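Local coordinates for protein CocE/NonD family hydrolase (Staphylococcus aureus subsp. aureus COL, PDB 3III) that is probably a serine-type hydrolase of the CocE/NonD family, cleaving ester or amide bonds in a substrate not yet identified, at residues N160-N166 and F316-E322; H205-P209 and W456-H461; I231-I235 and F247-R251; K430-R434 and T501-Q505. One frame throughout, in Å; residues are numbered along the deposited sequence.

Contact 1: residues N160-N166 and F316-E322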
loop_
_atom_site.group_PDB
_atom_site.type_symbol
_atom_site.label_atom_id
_atom_site.label_comp_id
_atom_site.label_asym_id
_atom_site.label_seq_id
_atom_site.Cartn_x
_atom_site.Cartn_y
_atom_site.Cartn_z
ATOM N N ASN A 160 14.812 13.351 23.211
ATOM C CA ASN A 160 16.223 13.478 22.862
ATOM C C ASN A 160 16.446 14.238 21.566
ATOM O O ASN A 160 17.578 14.298 21.086
ATOM C CB ASN A 160 16.958 12.119 22.838
ATOM C CG ASN A 160 16.682 11.287 21.536
ATOM O OD1 ASN A 160 15.860 11.656 20.706
ATOM N ND2 ASN A 160 17.369 10.173 21.389
ATOM N N GLY A 161 15.362 14.759 20.978
ATOM C CA GLY A 161 15.471 15.561 19.755
ATOM C C GLY A 161 15.268 14.788 18.446
ATOM O O GLY A 161 15.136 15.410 17.399
ATOM N N ASN A 162 15.274 13.458 18.496
ATOM C CA ASN A 162 15.173 12.605 17.332
ATOM C C ASN A 162 13.781 11.951 17.279
ATOM O O ASN A 162 13.416 11.096 18.135
ATOM C CB ASN A 162 16.242 11.483 17.343
ATOM C CG ASN A 162 17.650 12.018 17.369
ATOM O OD1 ASN A 162 17.870 13.180 17.050
ATOM N ND2 ASN A 162 18.621 11.178 17.767
ATOM N N ILE A 163 13.030 12.335 16.250
ATOM C CA ILE A 163 11.721 11.777 16.002
ATOM C C ILE A 163 11.785 10.841 14.787
ATOM O O ILE A 163 12.376 11.160 13.743
ATOM C CB ILE A 163 10.688 12.857 15.721
ATOM C CG1 ILE A 163 10.727 14.050 16.722
ATOM C CG2 ILE A 163 9.312 12.212 15.426
ATOM C CD1 ILE A 163 10.907 13.839 18.142
ATOM N N GLY A 164 11.196 9.684 14.947
ATOM C CA GLY A 164 11.008 8.732 13.879
ATOM C C GLY A 164 9.507 8.416 13.769
ATOM O O GLY A 164 8.804 8.112 14.773
ATOM N N THR A 165 9.002 8.411 12.552
ATOM C CA THR A 165 7.607 8.060 12.319
ATOM C C THR A 165 7.440 6.626 11.895
ATOM O O THR A 165 8.363 6.014 11.325
ATOM C CB THR A 165 6.976 8.995 11.294
ATOM O OG1 THR A 165 7.747 8.971 10.099
ATOM C CG2 THR A 165 6.869 10.457 11.834
ATOM N N ASN A 166 6.268 6.052 12.202
ATOM C CA ASN A 166 6.082 4.618 12.030
ATOM C C ASN A 166 4.616 4.292 12.018
ATOM O O ASN A 166 3.865 4.835 12.830
ATOM C CB ASN A 166 6.729 3.918 13.233
ATOM C CG ASN A 166 6.821 2.417 13.114
ATOM O OD1 ASN A 166 6.258 1.777 12.223
ATOM N ND2 ASN A 166 7.548 1.807 14.082
ATOM N N PHE A 316 15.525 1.959 14.158
ATOM C CA PHE A 316 15.356 3.124 15.036
ATOM C C PHE A 316 16.462 3.242 16.096
ATOM O O PHE A 316 16.793 4.341 16.471
ATOM C CB PHE A 316 13.983 3.136 15.710
ATOM C CG PHE A 316 12.858 3.765 14.889
ATOM C CD1 PHE A 316 13.058 4.368 13.667
ATOM C CD2 PHE A 316 11.543 3.712 15.386
ATOM C CE1 PHE A 316 11.977 4.936 12.943
ATOM C CE2 PHE A 316 10.498 4.322 14.739
ATOM C CZ PHE A 316 10.709 4.924 13.481
ATOM N N ASP A 317 17.008 2.128 16.587
ATOM C CA ASP A 317 18.108 2.206 17.531
ATOM C C ASP A 317 19.298 2.857 16.821
ATOM O O ASP A 317 20.043 3.674 17.425
ATOM C CB ASP A 317 18.555 0.820 18.018
ATOM C CG ASP A 317 17.601 0.165 19.001
ATOM O OD1 ASP A 317 16.683 0.820 19.562
ATOM O OD2 ASP A 317 17.843 -1.029 19.226
ATOM N N PHE A 318 19.479 2.535 15.531
ATOM C CA PHE A 318 20.578 3.202 14.783
ATOM C C PHE A 318 20.297 4.691 14.597
ATOM O O PHE A 318 21.171 5.509 14.847
ATOM C CB PHE A 318 20.794 2.525 13.435
ATOM C CG PHE A 318 22.029 2.961 12.718
ATOM C CD1 PHE A 318 23.219 2.298 12.916
ATOM C CD2 PHE A 318 21.997 4.025 11.826
ATOM C CE1 PHE A 318 24.428 2.708 12.249
ATOM C CE2 PHE A 318 23.180 4.414 11.130
ATOM C CZ PHE A 318 24.375 3.742 11.350
ATOM N N TYR A 319 19.105 5.046 14.103
ATOM C CA TYR A 319 18.822 6.433 13.694
ATOM C C TYR A 319 18.322 7.339 14.816
ATOM O O TYR A 319 18.622 8.528 14.783
ATOM C CB TYR A 319 17.909 6.522 12.421
ATOM C CG TYR A 319 18.649 6.078 11.202
ATOM C CD1 TYR A 319 19.683 6.838 10.676
ATOM C CD2 TYR A 319 18.413 4.832 10.656
ATOM C CE1 TYR A 319 20.416 6.398 9.616
ATOM C CE2 TYR A 319 19.134 4.381 9.596
ATOM C CZ TYR A 319 20.148 5.160 9.072
ATOM O OH TYR A 319 20.936 4.688 8.042
ATOM N N LEU A 320 17.533 6.813 15.758
ATOM C CA LEU A 320 16.977 7.636 16.808
ATOM C C LEU A 320 17.798 7.571 18.097
ATOM O O LEU A 320 17.867 8.566 18.808
ATOM C CB LEU A 320 15.539 7.249 17.105
ATOM C CG LEU A 320 14.577 7.248 15.919
ATOM C CD1 LEU A 320 13.075 6.924 16.393
ATOM C CD2 LEU A 320 14.592 8.626 15.195
ATOM N N LYS A 321 18.398 6.412 18.412
ATOM C CA LYS A 321 19.263 6.319 19.596
ATOM C C LYS A 321 20.711 6.601 19.223
ATOM O O LYS A 321 21.541 6.783 20.113
ATOM C CB LYS A 321 19.172 4.940 20.281
ATOM C CG LYS A 321 17.831 4.710 20.964
ATOM C CD LYS A 321 17.803 3.471 21.793
ATOM C CE LYS A 321 16.507 3.380 22.614
ATOM N NZ LYS A 321 16.475 2.185 23.489
ATOM N N GLU A 322 21.016 6.649 17.923
ATOM C CA GLU A 322 22.390 6.830 17.465
ATOM C C GLU A 322 23.354 5.777 17.985
ATOM O O GLU A 322 24.482 6.047 18.339
ATOM C CB GLU A 322 22.878 8.260 17.743
ATOM C CG GLU A 322 21.909 9.269 17.146
ATOM C CD GLU A 322 22.313 10.723 17.254
ATOM O OE1 GLU A 322 23.500 11.031 17.335
ATOM O OE2 GLU A 322 21.442 11.579 17.168
#
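At the edge of the Phe316 ring, near its plane, sits Thr165 O, 3.4 Å from CZ, while one face is taken by CD1 of Leu320, its neighbour one helical turn on. The amide of Asn166 stands nearly perpendicular to the ring, the two planes 87° apart; Tyr303 holds its OD1 and Gln312 its ND2. Ring and leucine come close to the strand at Gly164, which has no side chain: Leu320 CD1 lies 3.7 Å from its CA and Phe316 CE1 4.0 Å from the same atom. Both methyls of Leu320 also reach the backbone N of Gly164, CD2 at 3.6 Å.

Next to the Phe316 and Leu320 packing, the carbonyl of Leu320 illustrates how side-chain amides can satisfy a buried acceptor. Leu320 O receives Asn162 ND2 at 2.9 Å in an almost straight bond (170°) and Asn160 ND2 at 3.1 Å, the two arriving from opposite faces of the carbonyl plane. Asn162 ND2 spends its second hydrogen on Glu322 OE2, 2.9 Å away, reached on the anti side with amide and carboxylate nearly coplanar. With chi1 at 78°, Asn160 folds back over its own chain, where OD1 accepts from Asn162 N (2.9 Å) in an Asx turn.

In the α/β-hydrolase fold expected of this family, the pairing lays the C-terminal end of helix 306-319 on one side of a central strand. Strands 67-74 and 186-192 flank that strand, and helix 140-154 packs against Ile163 and Thr165, whose side chains point away from helix 306-319.

Contact 2: residues H205-P209 and W456-H461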
loop_
_atom_site.group_PDB
_atom_site.type_symbol
_atom_site.label_atom_id
_atom_site.label_comp_id
_atom_site.label_asym_id
_atom_site.label_seq_id
_atom_site.Cartn_x
_atom_site.Cartn_y
_atom_site.Cartn_z
ATOM N N HIS A 205 -8.210 3.098 -10.738
ATOM C CA HIS A 205 -7.173 2.183 -11.208
ATOM C C HIS A 205 -7.105 2.257 -12.706
ATOM O O HIS A 205 -8.058 1.923 -13.379
ATOM C CB HIS A 205 -7.474 0.772 -10.754
ATOM C CG HIS A 205 -7.531 0.640 -9.288
ATOM N ND1 HIS A 205 -8.714 0.453 -8.613
ATOM C CD2 HIS A 205 -6.561 0.724 -8.345
ATOM C CE1 HIS A 205 -8.466 0.399 -7.317
ATOM N NE2 HIS A 205 -7.170 0.547 -7.129
ATOM N N GLY A 206 -5.972 2.736 -13.235
ATOM C CA GLY A 206 -5.892 2.905 -14.693
ATOM C C GLY A 206 -6.939 3.838 -15.237
ATOM O O GLY A 206 -7.327 3.745 -16.400
ATOM N N GLY A 207 -7.389 4.793 -14.411
ATOM C CA GLY A 207 -8.476 5.646 -14.845
ATOM C C GLY A 207 -9.888 5.127 -14.550
ATOM O O GLY A 207 -10.882 5.853 -14.790
ATOM N N ILE A 208 -10.021 3.883 -14.080
ATOM C CA ILE A 208 -11.376 3.313 -13.813
ATOM C C ILE A 208 -11.663 3.609 -12.323
ATOM O O ILE A 208 -10.903 3.137 -11.468
ATOM C CB ILE A 208 -11.426 1.770 -14.040
ATOM C CG1 ILE A 208 -10.839 1.367 -15.394
ATOM C CG2 ILE A 208 -12.885 1.208 -13.868
ATOM C CD1 ILE A 208 -10.727 -0.212 -15.595
ATOM N N PRO A 209 -12.773 4.305 -11.993
ATOM C CA PRO A 209 -13.059 4.670 -10.616
ATOM C C PRO A 209 -13.327 3.489 -9.698
ATOM O O PRO A 209 -14.034 2.560 -10.071
ATOM C CB PRO A 209 -14.277 5.584 -10.705
ATOM C CG PRO A 209 -14.854 5.340 -12.000
ATOM C CD PRO A 209 -13.835 4.707 -12.909
ATOM N N TRP A 456 -5.191 -2.684 -14.396
ATOM C CA TRP A 456 -6.397 -2.101 -15.007
ATOM C C TRP A 456 -6.080 -0.971 -15.974
ATOM O O TRP A 456 -5.132 -0.200 -15.763
ATOM C CB TRP A 456 -7.277 -1.493 -13.932
ATOM C CG TRP A 456 -7.729 -2.391 -12.835
ATOM C CD1 TRP A 456 -8.950 -3.019 -12.748
ATOM C CD2 TRP A 456 -7.051 -2.672 -11.619
ATOM N NE1 TRP A 456 -9.036 -3.720 -11.587
ATOM C CE2 TRP A 456 -7.899 -3.512 -10.855
ATOM C CE3 TRP A 456 -5.808 -2.307 -11.095
ATOM C CZ2 TRP A 456 -7.531 -4.005 -9.586
ATOM C CZ3 TRP A 456 -5.435 -2.810 -9.867
ATOM C CH2 TRP A 456 -6.319 -3.652 -9.116
ATOM N N LEU A 457 -6.896 -0.794 -17.005
ATOM C CA LEU A 457 -6.792 0.418 -17.795
ATOM C C LEU A 457 -8.107 0.784 -18.500
ATOM O O LEU A 457 -8.708 -0.042 -19.123
ATOM C CB LEU A 457 -5.725 0.255 -18.870
ATOM C CG LEU A 457 -5.443 1.506 -19.733
ATOM C CD1 LEU A 457 -4.798 2.633 -18.862
ATOM C CD2 LEU A 457 -4.576 1.148 -20.969
ATOM N N ARG A 458 -8.477 2.049 -18.433
ATOM C CA ARG A 458 -9.525 2.616 -19.272
ATOM C C ARG A 458 -8.805 3.126 -20.526
ATOM O O ARG A 458 -7.842 3.926 -20.482
ATOM C CB ARG A 458 -10.283 3.692 -18.502
ATOM C CG ARG A 458 -11.387 4.398 -19.312
ATOM C CD ARG A 458 -12.316 5.166 -18.400
ATOM N NE ARG A 458 -13.218 4.262 -17.694
ATOM C CZ ARG A 458 -14.152 4.634 -16.841
ATOM N NH1 ARG A 458 -14.351 5.905 -16.544
ATOM N NH2 ARG A 458 -14.891 3.712 -16.259
ATOM N N VAL A 459 -9.204 2.576 -21.663
ATOM C CA VAL A 459 -8.442 2.766 -22.902
ATOM C C VAL A 459 -8.403 4.230 -23.370
ATOM O O VAL A 459 -7.414 4.674 -23.941
ATOM C CB VAL A 459 -8.934 1.741 -23.984
ATOM C CG1 VAL A 459 -8.339 2.011 -25.377
ATOM C CG2 VAL A 459 -8.606 0.306 -23.486
ATOM N N SER A 460 -9.444 5.012 -23.100
ATOM C CA SER A 460 -9.365 6.460 -23.386
ATOM C C SER A 460 -8.232 7.164 -22.577
ATOM O O SER A 460 -7.774 8.238 -22.952
ATOM C CB SER A 460 -10.696 7.165 -23.146
ATOM O OG SER A 460 -11.007 7.155 -21.785
ATOM N N HIS A 461 -7.735 6.502 -21.539
ATOM C CA HIS A 461 -6.610 7.012 -20.734
ATOM C C HIS A 461 -5.254 6.414 -21.086
ATOM O O HIS A 461 -4.281 6.532 -20.314
ATOM C CB HIS A 461 -6.911 6.710 -19.268
ATOM C CG HIS A 461 -8.027 7.532 -18.709
ATOM N ND1 HIS A 461 -7.952 8.176 -17.482
ATOM C CD2 HIS A 461 -9.237 7.843 -19.225
ATOM C CE1 HIS A 461 -9.084 8.819 -17.259
ATOM N NE2 HIS A 461 -9.881 8.642 -18.305
#
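Gly206 O accepts the backbone N of Arg458 at 2.9 Å, and at 173° the N-H points almost straight at it. This is the one hydrogen bond between the two segments, and the CA of the same glycine adds a C-H...O contact to Trp456 O at 3.4 Å. Side chains close over both ends of this backbone meeting. The imidazole of His205 and the six-membered ring of Trp456 extend in parallel from their chains, in a face-to-face stack whose centroids are 4.4 Å apart and whose planes are splayed by 29°. His205 CB also lies over the indole near its rim, 3.5 Å from Trp456 CE3. His533 and Gly272 O hold the two imidazole nitrogens, fixing the rotation of the ring, while Glu517 takes the indole NE1.

The example is a tight β-hairpin docked on a strand end: His205 to Ile208 form a type I' turn between the short strands 204-205 and 208-209, with glycines at both central positions, where phi is positive. Gly207 CA lies 3.7 Å from His461 ND1, in a ring whose NE2 is held by Glu481 and ND1 by His478. The hairpin belongs to the S15 catalytic region and strand 447-458 to the C-terminal non-catalytic one.

Ile208 spans the middle, CD1 to Trp456 CB at 4.0 Å and CG1 to Arg458 CB at 3.9 Å. At the other end, a bend at chi3 (-75°) lays the Arg458 guanidinium beside the hairpin, with Gly207 O and Ile208 CA over its faces and Pro209 CD 3.7 Å from NH2. Asp424 receives the NE of this arginine in a salt bridge.

Contact 3: residues I231-I235 and F247-R251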
loop_
_atom_site.group_PDB
_atom_site.type_symbol
_atom_site.label_atom_id
_atom_site.label_comp_id
_atom_site.label_asym_id
_atom_site.label_seq_id
_atom_site.Cartn_x
_atom_site.Cartn_y
_atom_site.Cartn_z
ATOM N N ILE A 231 -15.339 18.116 6.695
ATOM C CA ILE A 231 -14.633 16.926 6.185
ATOM C C ILE A 231 -14.731 17.022 4.649
ATOM O O ILE A 231 -15.811 17.256 4.094
ATOM C CB ILE A 231 -15.270 15.576 6.698
ATOM C CG1 ILE A 231 -15.159 15.435 8.210
ATOM C CG2 ILE A 231 -14.577 14.304 6.052
ATOM C CD1 ILE A 231 -15.964 14.224 8.792
ATOM N N GLU A 232 -13.619 16.839 3.958
ATOM C CA GLU A 232 -13.577 16.974 2.512
ATOM C C GLU A 232 -14.415 15.874 1.875
ATOM O O GLU A 232 -14.268 14.723 2.230
ATOM C CB GLU A 232 -12.143 16.906 2.022
ATOM C CG GLU A 232 -11.978 16.987 0.528
ATOM C CD GLU A 232 -10.509 16.936 0.083
ATOM O OE1 GLU A 232 -9.664 16.542 0.901
ATOM O OE2 GLU A 232 -10.244 17.262 -1.117
ATOM N N ASP A 233 -15.250 16.227 0.899
ATOM C CA ASP A 233 -16.124 15.260 0.239
ATOM C C ASP A 233 -15.382 14.589 -0.924
ATOM O O ASP A 233 -15.444 15.020 -2.092
ATOM C CB ASP A 233 -17.398 15.939 -0.258
ATOM C CG ASP A 233 -18.379 14.961 -0.868
ATOM O OD1 ASP A 233 -18.052 13.788 -1.156
ATOM O OD2 ASP A 233 -19.490 15.400 -1.090
ATOM N N LEU A 234 -14.714 13.503 -0.599
ATOM C CA LEU A 234 -13.885 12.814 -1.560
ATOM C C LEU A 234 -14.710 11.949 -2.482
ATOM O O LEU A 234 -14.229 11.578 -3.501
ATOM C CB LEU A 234 -12.782 11.995 -0.857
ATOM C CG LEU A 234 -11.586 12.805 -0.359
ATOM C CD1 LEU A 234 -10.751 11.957 0.650
ATOM C CD2 LEU A 234 -10.746 13.373 -1.519
ATOM N N ILE A 235 -15.962 11.665 -2.141
ATOM C CA ILE A 235 -16.874 10.975 -3.066
ATOM C C ILE A 235 -17.116 11.929 -4.274
ATOM O O ILE A 235 -16.959 11.576 -5.447
ATOM C CB ILE A 235 -18.189 10.607 -2.362
ATOM C CG1 ILE A 235 -17.947 9.579 -1.235
ATOM C CG2 ILE A 235 -19.188 10.028 -3.326
ATOM C CD1 ILE A 235 -17.371 8.292 -1.752
ATOM N N PHE A 247 -6.263 19.307 -9.156
ATOM C CA PHE A 247 -6.751 18.699 -7.904
ATOM C C PHE A 247 -5.952 17.463 -7.477
ATOM O O PHE A 247 -5.410 17.412 -6.342
ATOM C CB PHE A 247 -8.241 18.339 -8.020
ATOM C CG PHE A 247 -8.772 17.683 -6.780
ATOM C CD1 PHE A 247 -9.214 18.462 -5.714
ATOM C CD2 PHE A 247 -8.767 16.300 -6.651
ATOM C CE1 PHE A 247 -9.669 17.872 -4.561
ATOM C CE2 PHE A 247 -9.213 15.702 -5.498
ATOM C CZ PHE A 247 -9.670 16.494 -4.445
ATOM N N TRP A 248 -5.878 16.476 -8.359
ATOM C CA TRP A 248 -5.190 15.232 -8.041
ATOM C C TRP A 248 -3.674 15.363 -7.994
ATOM O O TRP A 248 -3.041 14.606 -7.265
ATOM C CB TRP A 248 -5.580 14.094 -8.997
ATOM C CG TRP A 248 -6.990 13.568 -8.775
ATOM C CD1 TRP A 248 -8.028 13.588 -9.669
ATOM C CD2 TRP A 248 -7.523 13.021 -7.575
ATOM N NE1 TRP A 248 -9.135 12.988 -9.115
ATOM C CE2 TRP A 248 -8.851 12.652 -7.830
ATOM C CE3 TRP A 248 -6.982 12.728 -6.317
ATOM C CZ2 TRP A 248 -9.673 12.041 -6.844
ATOM C CZ3 TRP A 248 -7.796 12.143 -5.356
ATOM C CH2 TRP A 248 -9.134 11.847 -5.618
ATOM N N LYS A 249 -3.088 16.294 -8.772
ATOM C CA LYS A 249 -1.644 16.526 -8.684
ATOM C C LYS A 249 -1.227 16.957 -7.281
ATOM O O LYS A 249 -0.144 16.631 -6.834
ATOM C CB LYS A 249 -1.170 17.556 -9.736
ATOM C CG LYS A 249 -1.207 17.013 -11.180
ATOM C CD LYS A 249 -1.030 18.082 -12.276
ATOM C CE LYS A 249 -1.106 17.434 -13.650
ATOM N NZ LYS A 249 -0.855 18.423 -14.705
ATOM N N GLN A 250 -2.090 17.679 -6.577
ATOM C CA GLN A 250 -1.833 18.049 -5.179
ATOM C C GLN A 250 -1.962 16.876 -4.210
ATOM O O GLN A 250 -1.636 17.036 -3.004
ATOM C CB GLN A 250 -2.795 19.137 -4.739
ATOM C CG GLN A 250 -2.580 20.424 -5.480
ATOM C CD GLN A 250 -3.579 21.450 -5.077
ATOM O OE1 GLN A 250 -3.595 21.887 -3.931
ATOM N NE2 GLN A 250 -4.426 21.870 -6.013
ATOM N N ARG A 251 -2.392 15.703 -4.710
ATOM C CA ARG A 251 -2.488 14.478 -3.889
ATOM C C ARG A 251 -1.520 13.361 -4.320
ATOM O O ARG A 251 -1.689 12.174 -3.957
ATOM C CB ARG A 251 -3.918 13.936 -3.813
ATOM C CG ARG A 251 -5.014 14.972 -3.485
ATOM C CD ARG A 251 -4.818 15.590 -2.122
ATOM N NE ARG A 251 -5.696 15.042 -1.083
ATOM C CZ ARG A 251 -6.951 15.442 -0.860
ATOM N NH1 ARG A 251 -7.521 16.365 -1.666
ATOM N NH2 ARG A 251 -7.660 14.910 0.123
#
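Glu232 and Arg251 approach from opposite directions and join end-on in a two-bonded salt bridge. Arg251 NH1 meets the syn lone pair of Glu232 OE2 at 2.9 Å in a practically straight bond (178°) that lies in the guanidinium plane. The second bond is shorter but more bent: NH2 to OE1 is 2.7 Å at 146°, with carboxylate and guanidinium planes turned 25° apart. OE2 also sits at the edge of the Phe247 ring, 3.5 Å from CZ, where the rim hydrogens probably favour a carboxylate oxygen. Leu234 CD2 lies beside the guanidinium, 3.8 Å from Arg251 NH2.

As a motif this is a bidentate ion pair joining two short helical elements of the S15 region, the glutamate two residues ahead of helix 234-240 and the arginine near the C-terminal end of helix 246-249. Glu232 reaches across fully extended, whereas Arg251 bends at chi2 and chi3 to present its end.

In the next shell, Ser136 OG bonds Glu232 OE1 and Pro137 O takes a hydrogen from Arg251 NH2, so one loop steadies both partners. His241 stacks on Phe247, and the Asp233 side chain caps helix 234-240 at the N of Gln236.

Contact 4: residues K430-R434 and T501-Q505; sequences KKLDR and TLFKQ
Strands 430-432 and 501-503 run in roughly the same direction, 36° apart, with axes 8.9 Å from each other at closest approach. Such spacing is too wide for sheet pairing, and the nearest CA atoms, those of Lys431 and Phe503, are 7.3 Å apart. Side chains therefore bridge the gap.

Lys431 does most of the work. Its CD lies over the Phe503 ring off-centre, 4.1 Å from the centroid in a CH-pi contact, and its CG comes within 3.6 Å of Phe503 CE1; the two side chains run antiparallel alongside one another. A turn at chi3 (100°) then swings the ammonium group to the backbone, where NZ donates to Leu502 O at 2.8 Å. NZ also forms salt bridges with Glu507 and Asp339, so the ammonium of this buried residue has several acceptors; its attraction to the ring, at long range, is weak at most.

The pairing exemplifies facing β-sheets, as expected of the C-terminal jelly-roll-like domain of this family: strand 424-432 lies in a five-stranded antiparallel sheet and strand 490-503 in another, larger one. The ring of Phe503 reaches Leu509 on strand 508-514 of the first sheet and Leu405 on strand 403-406 of its own.

Past the strand ends, Arg434 stretches from CG to NE and takes hold of a single carbonyl side-on. Gln505 O, at the guanidinium edge, accepts from NE at 2.9 Å and from NH2 at 3.0 Å. Lys504 crosses this arginine at about a right angle, its CB 3.8 Å from NH2.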
loop_
_atom_site.group_PDB
_atom_site.type_symbol
_atom_site.label_atom_id
_atom_site.label_comp_id
_atom_site.label_asym_id
_atom_site.label_seq_id
_atom_site.Cartn_x
_atom_site.Cartn_y
_atom_site.Cartn_z
ATOM N N LYS A 430 -2.036 -15.130 -13.451
ATOM C CA LYS A 430 -2.330 -16.292 -12.570
ATOM C C LYS A 430 -1.189 -17.311 -12.731
ATOM O O LYS A 430 -0.497 -17.330 -13.764
ATOM C CB LYS A 430 -3.656 -16.968 -12.967
ATOM C CG LYS A 430 -4.859 -16.105 -12.823
ATOM C CD LYS A 430 -6.158 -16.769 -13.194
ATOM C CE LYS A 430 -7.324 -15.854 -12.795
ATOM N NZ LYS A 430 -7.478 -15.679 -11.310
ATOM N N LYS A 431 -1.015 -18.146 -11.710
ATOM C CA LYS A 431 -0.125 -19.284 -11.752
ATOM C C LYS A 431 -0.975 -20.503 -11.642
ATOM O O LYS A 431 -1.902 -20.522 -10.792
ATOM C CB LYS A 431 0.852 -19.289 -10.584
ATOM C CG LYS A 431 1.829 -20.507 -10.712
ATOM C CD LYS A 431 3.045 -20.426 -9.827
ATOM C CE LYS A 431 2.966 -21.241 -8.578
ATOM N NZ LYS A 431 4.270 -21.548 -7.936
ATOM N N LEU A 432 -0.695 -21.501 -12.500
ATOM C CA LEU A 432 -1.397 -22.747 -12.494
ATOM C C LEU A 432 -0.368 -23.836 -12.176
ATOM O O LEU A 432 0.757 -23.801 -12.696
ATOM C CB LEU A 432 -2.064 -23.049 -13.835
ATOM C CG LEU A 432 -2.858 -21.979 -14.580
ATOM C CD1 LEU A 432 -3.518 -22.615 -15.820
ATOM C CD2 LEU A 432 -3.904 -21.408 -13.646
ATOM N N ASP A 433 -0.750 -24.775 -11.316
ATOM C CA ASP A 433 0.228 -25.742 -10.814
ATOM C C ASP A 433 0.378 -26.807 -11.898
ATOM O O ASP A 433 -0.231 -26.681 -12.953
ATOM C CB ASP A 433 -0.136 -26.337 -9.441
ATOM C CG ASP A 433 -1.458 -27.037 -9.423
ATOM O OD1 ASP A 433 -1.927 -27.526 -10.482
ATOM O OD2 ASP A 433 -2.042 -27.102 -8.315
ATOM N N ARG A 434 1.175 -27.837 -11.627
ATOM C CA ARG A 434 1.414 -28.892 -12.598
ATOM C C ARG A 434 0.183 -29.732 -12.909
ATOM O O ARG A 434 0.192 -30.432 -13.875
ATOM C CB ARG A 434 2.521 -29.795 -12.142
ATOM C CG ARG A 434 3.859 -29.116 -12.076
ATOM C CD ARG A 434 4.742 -29.830 -11.070
ATOM N NE ARG A 434 6.119 -29.357 -11.200
ATOM C CZ ARG A 434 6.997 -29.381 -10.230
ATOM N NH1 ARG A 434 6.658 -29.870 -9.039
ATOM N NH2 ARG A 434 8.213 -28.924 -10.449
ATOM N N THR A 501 7.197 -14.043 -7.530
ATOM C CA THR A 501 6.624 -15.376 -7.629
ATOM C C THR A 501 7.566 -16.326 -8.321
ATOM O O THR A 501 8.226 -15.926 -9.303
ATOM C CB THR A 501 5.284 -15.302 -8.449
ATOM O OG1 THR A 501 4.608 -14.092 -8.093
ATOM C CG2 THR A 501 4.354 -16.542 -8.204
ATOM N N LEU A 502 7.658 -17.547 -7.797
ATOM C CA LEU A 502 8.348 -18.666 -8.435
ATOM C C LEU A 502 7.357 -19.398 -9.323
ATOM O O LEU A 502 6.212 -19.708 -8.868
ATOM C CB LEU A 502 8.800 -19.683 -7.376
ATOM C CG LEU A 502 9.447 -21.001 -7.781
ATOM C CD1 LEU A 502 10.743 -20.734 -8.590
ATOM C CD2 LEU A 502 9.726 -21.789 -6.446
ATOM N N PHE A 503 7.783 -19.702 -10.553
ATOM C CA PHE A 503 7.059 -20.634 -11.410
ATOM C C PHE A 503 7.993 -21.807 -11.570
ATOM O O PHE A 503 9.064 -21.664 -12.164
ATOM C CB PHE A 503 6.705 -19.968 -12.785
ATOM C CG PHE A 503 5.721 -18.860 -12.677
ATOM C CD1 PHE A 503 4.366 -19.076 -12.961
ATOM C CD2 PHE A 503 6.099 -17.617 -12.208
ATOM C CE1 PHE A 503 3.446 -18.065 -12.833
ATOM C CE2 PHE A 503 5.162 -16.590 -12.060
ATOM C CZ PHE A 503 3.848 -16.810 -12.357
ATOM N N LYS A 504 7.662 -22.948 -10.968
ATOM C CA LYS A 504 8.491 -24.142 -11.079
ATOM C C LYS A 504 8.362 -24.763 -12.450
ATOM O O LYS A 504 7.388 -24.560 -13.129
ATOM C CB LYS A 504 8.113 -25.193 -10.027
ATOM C CG LYS A 504 8.260 -24.743 -8.538
ATOM C CD LYS A 504 7.657 -25.861 -7.634
ATOM C CE LYS A 504 8.089 -25.744 -6.187
ATOM N NZ LYS A 504 7.626 -26.967 -5.412
ATOM N N GLN A 505 9.359 -25.555 -12.849
ATOM C CA GLN A 505 9.292 -26.319 -14.070
ATOM C C GLN A 505 7.984 -27.063 -14.098
ATOM O O GLN A 505 7.651 -27.753 -13.121
ATOM C CB GLN A 505 10.448 -27.368 -14.094
ATOM C CG GLN A 505 10.320 -28.343 -15.274
ATOM C CD GLN A 505 11.435 -29.372 -15.242
ATOM O OE1 GLN A 505 11.960 -29.718 -14.158
ATOM N NE2 GLN A 505 11.793 -29.884 -16.415
#

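How the contacts relate
Contacts 1 and 3 belong to the catalytic portion, contact 4 to the C-terminal domain, and contact 2 joins the two. Contact 1 lies against the central sheet, on the far side of the chain's centre from contact 2, their centres about 41 Å apart. Contacts 2 and 3 are the nearest pair, about 8 Å between closest atoms, and neither touches the bound palmitic acid, which lies about 13 Å from the side chain of His205 and about 12 Å from that of Leu234. Contacts 2 and 4 share a sheet, through its neighbouring strands 447-458 and 424-432, although their centres are about 28 Å apart.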